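Local coordinates for periplasmic binding protein (Sulfurospirillum deleyianum, PDB 4PAG) that probably serves as the periplasmic solute-binding component of an ABC transporter and holds a bound histidine, at residues V36-D39 and T40-I43. Residues are numbered along the deposited sequence; the frame is centred on the assembly and turned at random.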
ATOM      1  N   VAL A  36       2.709  10.634  -6.471  1.00 13.86           N
ATOM      2  CA  VAL A  36       1.586  10.769  -7.397  1.00 14.11           C
ATOM      3  C   VAL A  36       0.936  12.156  -7.345  1.00 15.18           C
ATOM      4  O   VAL A  36       0.296  12.553  -8.299  1.00 14.37           O
ATOM      5  CB  VAL A  36       0.521   9.640  -7.253  1.00 14.53           C
ATOM      6  CG1 VAL A  36       1.090   8.315  -7.749  1.00 14.62           C
ATOM      7  CG2 VAL A  36      -0.001   9.521  -5.832  1.00 14.19           C
ATOM      8  N   ILE A  37       1.107  12.891  -6.243  1.00 16.34           N
ATOM      9  CA  ILE A  37       0.658  14.282  -6.183  1.00 16.33           C
ATOM     10  C   ILE A  37       1.648  15.156  -6.965  1.00 17.84           C
ATOM     11  O   ILE A  37       1.268  15.827  -7.927  1.00 19.63           O
ATOM     12  CB  ILE A  37       0.490  14.781  -4.731  1.00 17.08           C
ATOM     13  CG1 ILE A  37      -0.600  13.977  -4.022  1.00 17.15           C
ATOM     14  CG2 ILE A  37       0.130  16.268  -4.701  1.00 17.51           C
ATOM     15  CD1 ILE A  37      -0.621  14.180  -2.523  1.00 18.14           C
ATOM     16  N   ASP A  38       2.916  15.130  -6.568  1.00 16.77           N
ATOM     17  CA  ASP A  38       3.969  15.854  -7.291  1.00 19.09           C
ATOM     18  C   ASP A  38       5.329  15.400  -6.771  1.00 19.57           C
ATOM     19  O   ASP A  38       5.632  15.577  -5.594  1.00 18.63           O
ATOM     20  CB  ASP A  38       3.806  17.370  -7.096  1.00 20.37           C
ATOM     21  CG  ASP A  38       4.823  18.185  -7.874  1.00 23.54           C
ATOM     22  OD1 ASP A  38       5.483  17.653  -8.792  1.00 26.10           O
ATOM     23  OD2 ASP A  38       4.968  19.379  -7.557  1.00 27.93           O
ATOM     24  N   ASP A  39       6.139  14.809  -7.642  1.00 20.19           N
ATOM     25  CA  ASP A  39       7.455  14.309  -7.241  1.00 22.93           C
ATOM     26  C   ASP A  39       8.515  15.408  -7.158  1.00 21.73           C
ATOM     27  O   ASP A  39       9.555  15.218  -6.523  1.00 21.42           O
ATOM     28  CB  ASP A  39       7.918  13.199  -8.187  1.00 26.88           C
ATOM     29  CG  ASP A  39       8.128  13.679  -9.603  1.00 29.76           C
ATOM     30  OD1 ASP A  39       7.225  14.363 -10.136  1.00 33.77           O
ATOM     31  OD2 ASP A  39       9.186  13.358 -10.186  1.00 38.12           O
ATOM     32  N   THR A  40       8.238  16.556  -7.773  1.00 20.41           N
ATOM     33  CA  THR A  40       9.215  17.639  -7.866  1.00 21.69           C
ATOM     34  C   THR A  40       9.889  17.962  -6.521  1.00 18.68           C
ATOM     35  O   THR A  40      11.111  17.974  -6.446  1.00 21.85           O
ATOM     36  CB  THR A  40       8.592  18.905  -8.486  1.00 24.22           C
ATOM     37  OG1 THR A  40       7.940  18.556  -9.712  1.00 26.63           O
ATOM     38  CG2 THR A  40       9.654  19.943  -8.774  1.00 27.15           C
ATOM     39  N   PRO A  41       9.111  18.177  -5.449  1.00 18.73           N
ATOM     40  CA  PRO A  41       9.787  18.574  -4.201  1.00 19.09           C
ATOM     41  C   PRO A  41      10.400  17.445  -3.341  1.00 19.98           C
ATOM     42  O   PRO A  41      11.005  17.743  -2.315  1.00 19.06           O
ATOM     43  CB  PRO A  41       8.685  19.282  -3.427  1.00 19.49           C
ATOM     44  CG  PRO A  41       7.428  18.623  -3.881  1.00 20.68           C
ATOM     45  CD  PRO A  41       7.647  18.112  -5.284  1.00 20.08           C
ATOM     46  N   LEU A  42      10.261  16.179  -3.731  1.00 18.76           N
ATOM     47  CA  LEU A  42      10.829  15.089  -2.927  1.00 20.06           C
ATOM     48  C   LEU A  42      12.354  15.153  -2.863  1.00 19.63           C
ATOM     49  O   LEU A  42      13.011  15.188  -3.890  1.00 22.78           O
ATOM     50  CB  LEU A  42      10.431  13.721  -3.481  1.00 21.65           C
ATOM     51  CG  LEU A  42       9.086  13.158  -3.052  1.00 22.53           C
ATOM     52  CD1 LEU A  42       8.781  11.940  -3.909  1.00 23.18           C
ATOM     53  CD2 LEU A  42       9.090  12.802  -1.573  1.00 22.12           C
ATOM     54  N   ILE A  43      12.906  15.145  -1.654  1.00 18.94           N
ATOM     55  CA  ILE A  43      14.364  15.202  -1.466  1.00 21.27           C
ATOM     56  C   ILE A  43      15.037  13.835  -1.555  1.00 19.96           C
ATOM     57  O   ILE A  43      16.259  13.751  -1.708  1.00 20.16           O
ATOM     58  CB  ILE A  43      14.737  15.819  -0.097  1.00 23.88           C
ATOM     59  CG1 ILE A  43      14.241  14.945   1.060  1.00 25.69           C
ATOM     60  CG2 ILE A  43      14.170  17.220   0.024  1.00 25.01           C
ATOM     61  CD1 ILE A  43      14.968  15.172   2.367  1.00 26.28           C
TER
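Asp38 reaches over to Thr40 just past the end of helix 28-37. From CB, the side chain sets CG anti to the backbone N (chi1 -177°), which swings the carboxylate across Thr40. OD1 does most of the work, accepting two bonds. Thr40 OG1 donates to Asp38 OD1 at 2.8 Å, on the syn side and close to the carboxylate plane. The amide N of Thr40 donates to Asp38 OD1 at 3.1 Å, fairly straight at 160° but from above that plane, closing an Asx turn. The other oxygen, Asp38 OD2, rests 3.7 Å from Pro41 CD, and the backbone O of Asp38 is also near that CD. With an alanine here in place of Asp38, the Thr40 amide and hydroxyl would probably lose their shared acceptor and the turn would be less firmly set. A type I beta turn overlaps the Asx turn, running from Asp39 to Leu42, with Leu42 N bonded to Asp39 O at 3.0 Å. These turns carry the chain from the helix back to strand 23-25, where the backbones of Pro41 and Ile43 bond to Ile23. Leu42 packs on Phe65 and Leu68, while Asp39 OD2 bonds to Ser62 OG.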